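Local coordinates for protein manganese-dependent ADP-ribose/CDP-alcohol diphosphatase (Danio rerio, PDB 2NXF) that probably hydrolyses ADP-ribose and CDP-alcohols such as CDP-choline at a dinuclear metal centre of the calcineurin-like phosphoesterase type, at residues W243-E246 and A247-V251; G199-S202 and E203-Q207; W168-L171 and T172-H176; L206-L209 and D210-T214; A43-Q46 and W47-R51. All coordinates share one frame; numbering follows the deposited sequence.

Contact 1 (W243-E246 and A247-V251); sequences WNHE and AVLSV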
loop_
_atom_site.group_PDB
_atom_site.type_symbol
_atom_site.label_atom_id
_atom_site.label_comp_id
_atom_site.label_asym_id
_atom_site.label_seq_id
_atom_site.Cartn_x
_atom_site.Cartn_y
_atom_site.Cartn_z
ATOM N N TRP A 243 -2.976 -1.218 -12.730
ATOM C CA TRP A 243 -3.375 -1.225 -14.138
ATOM C C TRP A 243 -2.349 -0.586 -15.085
ATOM O O TRP A 243 -2.011 -1.160 -16.133
ATOM C CB TRP A 243 -4.719 -0.513 -14.327
ATOM C CG TRP A 243 -5.912 -1.221 -13.733
ATOM C CD1 TRP A 243 -5.991 -2.508 -13.258
ATOM C CD2 TRP A 243 -7.220 -0.661 -13.594
ATOM N NE1 TRP A 243 -7.276 -2.771 -12.814
ATOM C CE2 TRP A 243 -8.040 -1.641 -12.991
ATOM C CE3 TRP A 243 -7.769 0.595 -13.903
ATOM C CZ2 TRP A 243 -9.412 -1.422 -12.720
ATOM C CZ3 TRP A 243 -9.119 0.820 -13.615
ATOM C CH2 TRP A 243 -9.924 -0.182 -13.035
ATOM N N ASN A 244 -1.860 0.593 -14.704
ATOM C CA ASN A 244 -0.880 1.294 -15.527
ATOM C C ASN A 244 0.483 1.277 -14.857
ATOM O O ASN A 244 1.165 2.290 -14.798
ATOM C CB ASN A 244 -1.350 2.720 -15.908
ATOM C CG ASN A 244 -1.578 3.617 -14.698
ATOM O OD1 ASN A 244 -1.836 3.149 -13.594
ATOM N ND2 ASN A 244 -1.501 4.932 -14.924
ATOM N N HIS A 245 0.889 0.094 -14.397
ATOM C CA HIS A 245 2.152 -0.034 -13.659
ATOM C C HIS A 245 3.344 0.483 -14.487
ATOM O O HIS A 245 4.260 1.086 -13.929
ATOM C CB HIS A 245 2.381 -1.488 -13.200
ATOM C CG HIS A 245 2.682 -2.438 -14.325
ATOM N ND1 HIS A 245 3.949 -2.922 -14.585
ATOM C CD2 HIS A 245 1.879 -2.965 -15.277
ATOM C CE1 HIS A 245 3.907 -3.716 -15.641
ATOM N NE2 HIS A 245 2.664 -3.757 -16.082
ATOM N N GLU A 246 3.332 0.265 -15.801
ATOM C CA GLU A 246 4.464 0.664 -16.637
ATOM C C GLU A 246 4.601 2.194 -16.691
ATOM O O GLU A 246 5.718 2.726 -16.774
ATOM C CB GLU A 246 4.339 0.051 -18.036
ATOM C CG GLU A 246 5.616 0.068 -18.853
ATOM C CD GLU A 246 6.754 -0.762 -18.239
ATOM O OE1 GLU A 246 7.909 -0.290 -18.269
ATOM O OE2 GLU A 246 6.508 -1.874 -17.735
ATOM N N ALA A 247 3.468 2.891 -16.616
ATOM C CA ALA A 247 3.471 4.360 -16.580
ATOM C C ALA A 247 4.177 4.855 -15.323
ATOM O O ALA A 247 4.924 5.841 -15.363
ATOM C CB ALA A 247 2.042 4.902 -16.653
ATOM N N VAL A 248 3.973 4.137 -14.220
ATOM C CA VAL A 248 4.655 4.466 -12.955
ATOM C C VAL A 248 6.151 4.198 -13.077
ATOM O O VAL A 248 6.970 5.045 -12.700
ATOM C CB VAL A 248 4.080 3.702 -11.756
ATOM C CG1 VAL A 248 4.754 4.181 -10.448
ATOM C CG2 VAL A 248 2.580 3.954 -11.643
ATOM N N LEU A 249 6.503 3.024 -13.605
ATOM C CA LEU A 249 7.927 2.676 -13.779
ATOM C C LEU A 249 8.637 3.710 -14.633
ATOM O O LEU A 249 9.771 4.086 -14.342
ATOM C CB LEU A 249 8.098 1.284 -14.387
ATOM C CG LEU A 249 7.605 0.143 -13.496
ATOM C CD1 LEU A 249 7.631 -1.165 -14.271
ATOM C CD2 LEU A 249 8.456 0.062 -12.218
ATOM N N SER A 250 7.978 4.185 -15.691
ATOM C CA SER A 250 8.580 5.185 -16.565
ATOM C C SER A 250 8.937 6.460 -15.806
ATOM O O SER A 250 9.998 7.047 -16.045
ATOM C CB SER A 250 7.644 5.507 -17.727
ATOM O OG SER A 250 7.622 4.436 -18.649
ATOM N N VAL A 251 8.046 6.881 -14.900
ATOM C CA VAL A 251 8.305 8.043 -14.038
ATOM C C VAL A 251 9.477 7.757 -13.080
ATOM O O VAL A 251 10.434 8.535 -13.031
ATOM C CB VAL A 251 7.047 8.477 -13.247
ATOM C CG1 VAL A 251 7.391 9.570 -12.213
ATOM C CG2 VAL A 251 5.972 8.986 -14.217
#
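The chain enters helix 245-253 at H245, just after N244, in the beta-alpha-beta unit formed with strands 222-227 and 258-263. N244 is the N-cap residue, yet its side chain makes no capping bond. Its carbonyl O receives two weak bonds, from A247 N (3.0 Å) and V248 N (3.4 Å), and regular helical bonding begins with L249 N to H245 O at 3.0 Å. The N244 amide donates instead to the carbonyl of F201, and its ND2 passes the small CB of A247 at 3.9 Å. H245 ND1 donates to the loop carbonyl of V231, while L249 CD1 lies obliquely 4.1 Å from the same nitrogen. The E246 chain folds at its second torsion, 63°, bringing OE2 to 3.7 Å from L249 CD1, and its OE1 pairs with R253 further along the chain. The polar ends of N244 and H245 thus tie the helix start to neighbouring loops, whereas exposed E246 finds its charged partner outside this contact.

Contact 2 (G199-S202 and E203-Q207); sequences GGFS and EQQLQ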
loop_
_atom_site.group_PDB
_atom_site.type_symbol
_atom_site.label_atom_id
_atom_site.label_comp_id
_atom_site.label_asym_id
_atom_site.label_seq_id
_atom_site.Cartn_x
_atom_site.Cartn_y
_atom_site.Cartn_z
ATOM N N GLY A 199 -6.404 -1.189 -9.624
ATOM C CA GLY A 199 -6.680 0.166 -10.045
ATOM C C GLY A 199 -5.425 0.762 -10.620
ATOM O O GLY A 199 -4.386 0.098 -10.707
ATOM N N GLY A 200 -5.537 2.019 -11.022
ATOM C CA GLY A 200 -4.397 2.728 -11.558
ATOM C C GLY A 200 -4.275 4.159 -11.067
ATOM O O GLY A 200 -5.091 4.647 -10.262
ATOM N N PHE A 201 -3.266 4.836 -11.615
ATOM C CA PHE A 201 -2.929 6.203 -11.212
ATOM C C PHE A 201 -3.290 7.158 -12.352
ATOM O O PHE A 201 -2.855 6.967 -13.500
ATOM C CB PHE A 201 -1.426 6.283 -10.906
ATOM C CG PHE A 201 -0.953 5.229 -9.923
ATOM C CD1 PHE A 201 -0.967 5.476 -8.539
ATOM C CD2 PHE A 201 -0.487 3.986 -10.385
ATOM C CE1 PHE A 201 -0.532 4.501 -7.616
ATOM C CE2 PHE A 201 -0.054 2.983 -9.466
ATOM C CZ PHE A 201 -0.056 3.246 -8.079
ATOM N N SER A 202 -4.073 8.193 -12.044
ATOM C CA SER A 202 -4.472 9.152 -13.083
ATOM C C SER A 202 -3.267 9.942 -13.621
ATOM O O SER A 202 -2.229 10.053 -12.937
ATOM C CB SER A 202 -5.560 10.130 -12.581
ATOM O OG SER A 202 -5.008 11.085 -11.679
ATOM N N GLU A 203 -3.422 10.488 -14.829
ATOM C CA GLU A 203 -2.417 11.349 -15.413
ATOM C C GLU A 203 -2.109 12.504 -14.439
ATOM O O GLU A 203 -0.945 12.906 -14.268
ATOM C CB GLU A 203 -2.905 11.863 -16.777
ATOM C CG GLU A 203 -1.993 12.853 -17.431
ATOM C CD GLU A 203 -2.621 13.429 -18.687
ATOM O OE1 GLU A 203 -3.613 14.189 -18.574
ATOM O OE2 GLU A 203 -2.127 13.124 -19.792
ATOM N N GLN A 204 -3.155 13.032 -13.792
ATOM C CA GLN A 204 -2.962 14.138 -12.853
ATOM C C GLN A 204 -2.055 13.697 -11.702
ATOM O O GLN A 204 -1.112 14.426 -11.294
ATOM C CB GLN A 204 -4.303 14.643 -12.321
ATOM C CG GLN A 204 -4.154 15.770 -11.300
ATOM C CD GLN A 204 -5.484 16.374 -10.873
ATOM O OE1 GLN A 204 -6.558 15.808 -11.103
ATOM N NE2 GLN A 204 -5.413 17.531 -10.251
ATOM N N GLN A 205 -2.326 12.492 -11.179
ATOM C CA GLN A 205 -1.507 11.969 -10.079
ATOM C C GLN A 205 -0.064 11.700 -10.527
ATOM O O GLN A 205 0.889 11.992 -9.794
ATOM C CB GLN A 205 -2.124 10.713 -9.458
ATOM C CG GLN A 205 -1.363 10.280 -8.179
ATOM C CD GLN A 205 -1.912 9.056 -7.484
ATOM O OE1 GLN A 205 -1.332 8.614 -6.488
ATOM N NE2 GLN A 205 -3.037 8.504 -7.986
ATOM N N LEU A 206 0.107 11.133 -11.718
ATOM C CA LEU A 206 1.471 10.842 -12.205
ATOM C C LEU A 206 2.276 12.108 -12.466
ATOM O O LEU A 206 3.496 12.136 -12.239
ATOM C CB LEU A 206 1.431 10.010 -13.493
ATOM C CG LEU A 206 0.873 8.601 -13.292
ATOM C CD1 LEU A 206 0.493 8.021 -14.686
ATOM C CD2 LEU A 206 1.847 7.708 -12.581
ATOM N N GLN A 207 1.607 13.144 -12.978
ATOM C CA GLN A 207 2.262 14.429 -13.243
ATOM C C GLN A 207 2.754 15.037 -11.928
ATOM O O GLN A 207 3.857 15.590 -11.858
ATOM C CB GLN A 207 1.315 15.367 -14.002
ATOM C CG GLN A 207 1.188 14.959 -15.480
ATOM C CD GLN A 207 0.236 15.826 -16.298
ATOM O OE1 GLN A 207 -0.707 16.424 -15.765
ATOM N NE2 GLN A 207 0.470 15.880 -17.608
#
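S202 OG accepts the backbone N-H of Q205 at 3.1 Å, with an N-H...O angle of 159°, and also bonds to D151 OD2. This is the N-cap of helix 203-219, the place where a serine side chain can substitute for the missing carbonyl of a preceding turn. With chi1 at 73°, OG stands between the backbone N and the carbonyl carbon of S202 and is thereby brought within reach of the Q205 N-H. The same residue's carbonyl takes L206 N at 2.8 Å, so S202 both caps the helix and starts its regular bonding. Q205 suits a buried position because both ends of its amide find partners: OE1 accepts from D148 N and NE2 donates to D151 OD2, the carboxylate oxygen that S202 also uses. Its extended chain carries this amide to the rim of the F201 ring, the two planes 70° apart, with NE2 at the ring edge. F201, an apolar residue just before the cap, also packs against V248 of helix 245-253. F201 CB meets L206 CD2 at 3.9 Å.

Contact 3 (W168-L171 and T172-H176); sequences WRIL and TQHNH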
loop_
_atom_site.group_PDB
_atom_site.type_symbol
_atom_site.label_atom_id
_atom_site.label_comp_id
_atom_site.label_asym_id
_atom_site.label_seq_id
_atom_site.Cartn_x
_atom_site.Cartn_y
_atom_site.Cartn_z
ATOM N N TRP A 168 -13.927 2.197 -15.779
ATOM C CA TRP A 168 -14.731 1.069 -16.242
ATOM C C TRP A 168 -14.409 0.731 -17.704
ATOM O O TRP A 168 -14.344 -0.440 -18.088
ATOM C CB TRP A 168 -16.222 1.372 -16.058
ATOM C CG TRP A 168 -17.125 0.245 -16.485
ATOM C CD1 TRP A 168 -17.599 -0.783 -15.706
ATOM C CD2 TRP A 168 -17.625 0.019 -17.802
ATOM N NE1 TRP A 168 -18.382 -1.624 -16.470
ATOM C CE2 TRP A 168 -18.411 -1.159 -17.757
ATOM C CE3 TRP A 168 -17.489 0.698 -19.022
ATOM C CZ2 TRP A 168 -19.058 -1.675 -18.888
ATOM C CZ3 TRP A 168 -18.144 0.187 -20.157
ATOM C CH2 TRP A 168 -18.913 -0.993 -20.074
ATOM N N ARG A 169 -14.213 1.766 -18.518
ATOM C CA ARG A 169 -13.830 1.567 -19.922
ATOM C C ARG A 169 -12.458 0.875 -20.051
ATOM O O ARG A 169 -12.298 -0.032 -20.876
ATOM C CB ARG A 169 -13.847 2.904 -20.651
ATOM C CG ARG A 169 -15.262 3.384 -20.878
ATOM C CD ARG A 169 -15.343 4.776 -21.472
ATOM N NE ARG A 169 -16.741 5.123 -21.705
ATOM C CZ ARG A 169 -17.183 6.326 -22.065
ATOM N NH1 ARG A 169 -16.331 7.326 -22.251
ATOM N NH2 ARG A 169 -18.488 6.530 -22.247
ATOM N N ILE A 170 -11.484 1.318 -19.254
ATOM C CA ILE A 170 -10.145 0.707 -19.238
ATOM C C ILE A 170 -10.249 -0.761 -18.804
ATOM O O ILE A 170 -9.754 -1.654 -19.491
ATOM C CB ILE A 170 -9.171 1.443 -18.276
ATOM C CG1 ILE A 170 -8.893 2.884 -18.738
ATOM C CG2 ILE A 170 -7.860 0.616 -18.058
ATOM C CD1 ILE A 170 -8.194 3.739 -17.624
ATOM N N LEU A 171 -10.921 -0.998 -17.682
ATOM C CA LEU A 171 -11.057 -2.355 -17.146
ATOM C C LEU A 171 -11.753 -3.301 -18.132
ATOM O O LEU A 171 -11.276 -4.419 -18.371
ATOM C CB LEU A 171 -11.831 -2.341 -15.831
ATOM C CG LEU A 171 -12.157 -3.689 -15.159
ATOM C CD1 LEU A 171 -10.877 -4.515 -14.956
ATOM C CD2 LEU A 171 -12.869 -3.414 -13.823
ATOM N N THR A 172 -12.880 -2.866 -18.692
ATOM C CA THR A 172 -13.667 -3.755 -19.557
ATOM C C THR A 172 -13.093 -3.867 -20.977
ATOM O O THR A 172 -13.430 -4.798 -21.718
ATOM C CB THR A 172 -15.171 -3.400 -19.566
ATOM O OG1 THR A 172 -15.357 -2.061 -20.060
ATOM C CG2 THR A 172 -15.762 -3.542 -18.149
ATOM N N GLN A 173 -12.215 -2.940 -21.356
ATOM C CA GLN A 173 -11.456 -3.109 -22.604
ATOM C C GLN A 173 -10.494 -4.299 -22.506
ATOM O O GLN A 173 -10.224 -4.976 -23.500
ATOM C CB GLN A 173 -10.690 -1.832 -22.970
ATOM C CG GLN A 173 -10.032 -1.844 -24.360
ATOM C CD GLN A 173 -10.988 -2.207 -25.489
ATOM O OE1 GLN A 173 -12.168 -1.826 -25.484
ATOM N NE2 GLN A 173 -10.481 -2.949 -26.476
ATOM N N HIS A 174 -9.997 -4.557 -21.298
ATOM C CA HIS A 174 -9.042 -5.632 -21.079
ATOM C C HIS A 174 -9.670 -6.902 -20.518
ATOM O O HIS A 174 -9.131 -8.003 -20.705
ATOM C CB HIS A 174 -7.942 -5.149 -20.134
ATOM C CG HIS A 174 -7.041 -4.114 -20.739
ATOM N ND1 HIS A 174 -5.938 -4.444 -21.499
ATOM C CD2 HIS A 174 -7.084 -2.761 -20.702
ATOM C CE1 HIS A 174 -5.340 -3.337 -21.905
ATOM N NE2 HIS A 174 -6.012 -2.301 -21.431
ATOM N N ASN A 175 -10.808 -6.751 -19.841
ATOM C CA ASN A 175 -11.458 -7.862 -19.157
ATOM C C ASN A 175 -12.925 -7.975 -19.544
ATOM O O ASN A 175 -13.736 -7.115 -19.209
ATOM C CB ASN A 175 -11.302 -7.695 -17.637
ATOM C CG ASN A 175 -11.738 -8.927 -16.853
ATOM O OD1 ASN A 175 -12.428 -9.812 -17.380
ATOM N ND2 ASN A 175 -11.347 -8.980 -15.584
ATOM N N HIS A 176 -13.258 -9.058 -20.233
ATOM C CA HIS A 176 -14.598 -9.244 -20.773
ATOM C C HIS A 176 -15.513 -10.063 -19.836
ATOM O O HIS A 176 -16.675 -10.362 -20.176
ATOM C CB HIS A 176 -14.478 -9.863 -22.166
ATOM C CG HIS A 176 -13.824 -8.960 -23.177
ATOM N ND1 HIS A 176 -13.867 -9.211 -24.533
ATOM C CD2 HIS A 176 -13.137 -7.797 -23.035
ATOM C CE1 HIS A 176 -13.220 -8.254 -25.177
ATOM N NE2 HIS A 176 -12.770 -7.384 -24.292
#
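W168 and T172, near the end of helix 162-174, pack tightly although the indole is exposed. T172 OG1 donates to W168 O at 2.7 Å and T172 N at 2.9 Å, from opposite faces of the carbonyl plane. With chi1 at 61°, OG1 lies between the backbone N and the carbonyl carbon, over the six-membered part of the indole, while CG2 covers the five-membered ring in a CH-pi contact, 3.8 Å from its centroid. On the buried side L171 CD1 meets N175 CB at 4.2 Å; N175 ND2 donates to L183 O and F194 O, and OD1 accepts from N177 N. R169 and Q173 form the loose, solvent side, meeting mainly through backbone. L171 O takes N175 N in its carbonyl plane, H174 N from well above it. The H174 side chain comes within about 2 Å of a zinc ion outside the dinuclear pair at D60, consistent with coordination, and E191 holds its ND1. Threonine satisfies its hydroxyl within the helix; histidine offers its ring to a carboxylate and probably a metal.

Contact 4 (L206-L209 and D210-T214); sequences LQWL and DAVLT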
loop_
_atom_site.group_PDB
_atom_site.type_symbol
_atom_site.label_atom_id
_atom_site.label_comp_id
_atom_site.label_asym_id
_atom_site.label_seq_id
_atom_site.Cartn_x
_atom_site.Cartn_y
_atom_site.Cartn_z
ATOM N N LEU A 206 0.107 11.133 -11.718
ATOM C CA LEU A 206 1.471 10.842 -12.205
ATOM C C LEU A 206 2.276 12.108 -12.466
ATOM O O LEU A 206 3.496 12.136 -12.239
ATOM C CB LEU A 206 1.431 10.010 -13.493
ATOM C CG LEU A 206 0.873 8.601 -13.292
ATOM C CD1 LEU A 206 0.493 8.021 -14.686
ATOM C CD2 LEU A 206 1.847 7.708 -12.581
ATOM N N GLN A 207 1.607 13.144 -12.978
ATOM C CA GLN A 207 2.262 14.429 -13.243
ATOM C C GLN A 207 2.754 15.037 -11.928
ATOM O O GLN A 207 3.857 15.590 -11.858
ATOM C CB GLN A 207 1.315 15.367 -14.002
ATOM C CG GLN A 207 1.188 14.959 -15.480
ATOM C CD GLN A 207 0.236 15.826 -16.298
ATOM O OE1 GLN A 207 -0.707 16.424 -15.765
ATOM N NE2 GLN A 207 0.470 15.880 -17.608
ATOM N N TRP A 208 1.947 14.905 -10.877
ATOM C CA TRP A 208 2.357 15.387 -9.561
ATOM C C TRP A 208 3.534 14.574 -8.985
ATOM O O TRP A 208 4.515 15.145 -8.503
ATOM C CB TRP A 208 1.153 15.386 -8.612
ATOM C CG TRP A 208 1.445 15.560 -7.138
ATOM C CD1 TRP A 208 1.611 16.743 -6.444
ATOM C CD2 TRP A 208 1.537 14.514 -6.162
ATOM N NE1 TRP A 208 1.821 16.482 -5.104
ATOM C CE2 TRP A 208 1.777 15.124 -4.905
ATOM C CE3 TRP A 208 1.443 13.115 -6.232
ATOM C CZ2 TRP A 208 1.936 14.386 -3.737
ATOM C CZ3 TRP A 208 1.600 12.368 -5.056
ATOM C CH2 TRP A 208 1.838 13.010 -3.828
ATOM N N LEU A 209 3.439 13.254 -9.046
ATOM C CA LEU A 209 4.550 12.404 -8.598
ATOM C C LEU A 209 5.839 12.793 -9.353
ATOM O O LEU A 209 6.903 12.986 -8.756
ATOM C CB LEU A 209 4.219 10.941 -8.903
ATOM C CG LEU A 209 5.387 9.977 -8.632
ATOM C CD1 LEU A 209 5.848 10.022 -7.167
ATOM C CD2 LEU A 209 4.933 8.549 -9.052
ATOM N N ASP A 210 5.734 12.915 -10.671
ATOM C CA ASP A 210 6.894 13.290 -11.488
ATOM C C ASP A 210 7.497 14.638 -11.051
ATOM O O ASP A 210 8.720 14.791 -10.992
ATOM C CB ASP A 210 6.514 13.317 -12.970
ATOM C CG ASP A 210 7.701 13.570 -13.854
ATOM O OD1 ASP A 210 8.638 12.740 -13.866
ATOM O OD2 ASP A 210 7.727 14.631 -14.502
ATOM N N ALA A 211 6.627 15.596 -10.723
ATOM C CA ALA A 211 7.068 16.925 -10.252
ATOM C C ALA A 211 7.762 16.838 -8.900
ATOM O O ALA A 211 8.821 17.444 -8.702
ATOM C CB ALA A 211 5.875 17.884 -10.172
ATOM N N VAL A 212 7.157 16.092 -7.975
ATOM C CA VAL A 212 7.755 15.858 -6.640
ATOM C C VAL A 212 9.168 15.294 -6.818
ATOM O O VAL A 212 10.136 15.772 -6.212
ATOM C CB VAL A 212 6.863 14.927 -5.780
ATOM C CG1 VAL A 212 7.560 14.548 -4.466
ATOM C CG2 VAL A 212 5.539 15.646 -5.463
ATOM N N LEU A 213 9.297 14.297 -7.695
ATOM C CA LEU A 213 10.603 13.661 -7.898
ATOM C C LEU A 213 11.654 14.549 -8.553
ATOM O O LEU A 213 12.838 14.462 -8.222
ATOM C CB LEU A 213 10.433 12.347 -8.674
ATOM C CG LEU A 213 9.591 11.288 -7.934
ATOM C CD1 LEU A 213 9.451 10.034 -8.800
ATOM C CD2 LEU A 213 10.128 10.919 -6.518
ATOM N N THR A 214 11.234 15.415 -9.480
ATOM C CA THR A 214 12.124 16.395 -10.095
ATOM C C THR A 214 12.702 17.320 -9.014
ATOM O O THR A 214 13.906 17.564 -8.963
ATOM C CB THR A 214 11.383 17.209 -11.170
ATOM O OG1 THR A 214 11.029 16.348 -12.268
ATOM C CG2 THR A 214 12.236 18.385 -11.676
HETATM O O HOH W 1 5.217 16.332 -14.147
#
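This is an intrahelical contact in the middle of helix 203-219, which lies against strand 142-146 on one side and helix 245-253 on another. Consecutive i to i+4 backbone bonds run through it, among them V212 N to W208 O at 2.9 Å. The side chains of W208 and V212 run alongside each other in one direction. W208 CG swings anti to the backbone N (chi1 167°), which lays the indole beside V212. The valine methyl CG2 rests over one face of it, 3.9 Å from the centroid of the five-membered ring and 16° off the normal, a CH-pi contact. W208 NE1 bonds S124 OG. Both residues also touch V145, so the pair faces the sheet, where an apolar helix surface is suitable. One residue further round the helix, the methyls L209 CD1 and L213 CD1 meet at 4.0 Å. L209 likewise packs on V145, whereas L213 reaches V251. D210 has a polar setting: OD1 accepts from H255 NE2, and a water donates both to OD2 at 3.1 Å and to Q207 O at 2.8 Å. The apolar side therefore joins the helix to strand 142-146 and helix 245-253, while the aspartate keeps its carboxylate hydrogen-bonded and probably stabilised as the anion.

Contact 5 (A43-Q46 and W47-R51); sequences AVLQ and WRRER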
loop_
_atom_site.group_PDB
_atom_site.type_symbol
_atom_site.label_atom_id
_atom_site.label_comp_id
_atom_site.label_asym_id
_atom_site.label_seq_id
_atom_site.Cartn_x
_atom_site.Cartn_y
_atom_site.Cartn_z
ATOM N N ALA A 43 3.326 -6.065 16.903
ATOM C CA ALA A 43 4.148 -5.140 16.098
ATOM C C ALA A 43 4.258 -3.789 16.826
ATOM O O ALA A 43 5.351 -3.221 16.974
ATOM C CB ALA A 43 3.551 -4.952 14.716
ATOM N N VAL A 44 3.110 -3.306 17.303
ATOM C CA VAL A 44 3.042 -2.030 18.034
ATOM C C VAL A 44 3.905 -2.051 19.285
ATOM O O VAL A 44 4.673 -1.109 19.542
ATOM C CB VAL A 44 1.569 -1.633 18.343
ATOM C CG1 VAL A 44 1.493 -0.498 19.408
ATOM C CG2 VAL A 44 0.882 -1.232 17.082
ATOM N N LEU A 45 3.818 -3.138 20.056
ATOM C CA LEU A 45 4.699 -3.321 21.211
ATOM C C LEU A 45 6.180 -3.192 20.825
ATOM O O LEU A 45 6.946 -2.484 21.495
ATOM C CB LEU A 45 4.420 -4.683 21.853
ATOM C CG LEU A 45 5.152 -5.064 23.125
ATOM C CD1 LEU A 45 5.048 -3.958 24.160
ATOM C CD2 LEU A 45 4.549 -6.366 23.676
ATOM N N GLN A 46 6.572 -3.856 19.736
ATOM C CA GLN A 46 7.959 -3.813 19.262
ATOM C C GLN A 46 8.368 -2.408 18.791
ATOM O O GLN A 46 9.443 -1.926 19.161
ATOM C CB GLN A 46 8.224 -4.884 18.192
ATOM C CG GLN A 46 8.018 -6.312 18.729
ATOM C CD GLN A 46 8.672 -7.396 17.864
ATOM O OE1 GLN A 46 9.823 -7.254 17.415
ATOM N NE2 GLN A 46 7.945 -8.500 17.649
ATOM N N TRP A 47 7.492 -1.736 18.049
ATOM C CA TRP A 47 7.771 -0.376 17.555
ATOM C C TRP A 47 7.905 0.613 18.702
ATOM O O TRP A 47 8.695 1.556 18.626
ATOM C CB TRP A 47 6.668 0.095 16.618
ATOM C CG TRP A 47 6.640 -0.623 15.299
ATOM C CD1 TRP A 47 7.703 -1.140 14.612
ATOM C CD2 TRP A 47 5.477 -0.870 14.498
ATOM N NE1 TRP A 47 7.265 -1.707 13.423
ATOM C CE2 TRP A 47 5.902 -1.547 13.337
ATOM C CE3 TRP A 47 4.104 -0.601 14.663
ATOM C CZ2 TRP A 47 5.005 -1.941 12.328
ATOM C CZ3 TRP A 47 3.206 -0.994 13.644
ATOM C CH2 TRP A 47 3.669 -1.660 12.508
ATOM N N ARG A 48 7.136 0.398 19.768
ATOM C CA ARG A 48 7.249 1.233 20.964
ATOM C C ARG A 48 8.629 1.095 21.596
ATOM O O ARG A 48 9.262 2.096 21.937
ATOM C CB ARG A 48 6.158 0.887 21.984
ATOM C CG ARG A 48 4.777 1.399 21.595
ATOM C CD ARG A 48 3.701 0.978 22.611
ATOM N NE ARG A 48 3.980 1.415 23.979
ATOM C CZ ARG A 48 3.883 2.671 24.421
ATOM N NH1 ARG A 48 3.515 3.658 23.608
ATOM N NH2 ARG A 48 4.153 2.942 25.690
ATOM N N ARG A 49 9.105 -0.143 21.733
ATOM C CA ARG A 49 10.438 -0.397 22.317
ATOM C C ARG A 49 11.546 0.261 21.495
ATOM O O ARG A 49 12.544 0.774 22.032
ATOM C CB ARG A 49 10.710 -1.901 22.390
ATOM C CG ARG A 49 10.052 -2.635 23.540
ATOM C CD ARG A 49 10.620 -4.055 23.610
ATOM N NE ARG A 49 9.757 -4.950 24.380
ATOM C CZ ARG A 49 8.895 -5.817 23.850
ATOM N NH1 ARG A 49 8.773 -5.947 22.534
ATOM N NH2 ARG A 49 8.154 -6.573 24.650
ATOM N N GLU A 50 11.344 0.240 20.185
ATOM C CA GLU A 50 12.281 0.793 19.210
ATOM C C GLU A 50 12.262 2.329 19.183
ATOM O O GLU A 50 13.117 2.940 18.539
ATOM C CB GLU A 50 11.937 0.232 17.807
ATOM C CG GLU A 50 12.411 -1.225 17.675
ATOM C CD GLU A 50 11.927 -1.943 16.420
ATOM O OE1 GLU A 50 10.962 -1.501 15.790
ATOM O OE2 GLU A 50 12.495 -3.014 16.114
ATOM N N ARG A 51 11.267 2.936 19.846
ATOM C CA ARG A 51 11.048 4.407 19.786
ATOM C C ARG A 51 10.936 4.889 18.285
ATOM O O ARG A 51 11.574 5.867 17.872
ATOM C CB ARG A 51 12.114 5.172 20.630
ATOM C CG ARG A 51 12.195 4.682 22.096
ATOM C CD ARG A 51 13.027 5.614 22.975
ATOM N NE ARG A 51 12.987 5.201 24.379
ATOM C CZ ARG A 51 13.410 5.953 25.390
ATOM N NH1 ARG A 51 13.332 5.483 26.629
ATOM N NH2 ARG A 51 13.922 7.168 25.166
#
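Helix 35-49 closes here in a Schellman motif, its last turn carried by E50 N to Q46 O at 3.1 Å; beyond it R51 takes a positive phi (54°). Upstream, W47 N bonds to A43 O at 2.8 Å, and that same carbonyl oxygen lies over one face of the W47 ring. The small A43 allows the indole to lie close: its CB sits above the six-membered ring at 4.0 Å from the centroid, only 12° off the normal, in a CH-pi contact. V44 CG2 meets W47 CE3 at 4.1 Å, the two side chains crossing at about a right angle. Tryptophan suits this buried face because its NE1 is also satisfied, by A297 O, while its ring meets F296. L45, R48 and R49 form the exposed face: L45 CG lies 3.7 Å from NH2 over one face of the R49 guanidinium, and Q46 CG sits at its edge. At the border with the sheet, Q46 NE2 bonds D42 OD2 and E50 OE1 bonds T298 OG1; R311 bonds Q46 OE1 and forms a salt bridge with E50 OE2. The whole is an amphipathic helix C-terminus packed on strands 6-11 and 295-301 of the mixed sheet, ended by a Schellman turn.

Contacts 2 and 4 share L206 and Q207 on helix 203-219, one forming its N-cap and the other its middle. Contact 1 begins the adjacent helix 245-253 and touches both: hydrogen bonds join the two helix starts, and V248 packs on L206. Contact 3, at the end of helix 162-174, reaches contact 1 through L171 against W243. Contact 5 stands apart, across the chain's centre from contacts 1, 2 and 3, and packs on the other sheet. Contacts 1 and 2 lie nearest that centre, about 16 and 15 Å from it, whereas contacts 3 and 5 lie further out, at about 23 and 21 Å. Helix starts rely on polar side chains bonded to loops; contacts 3, 4 and 5 each set aliphatic carbon over an indole face.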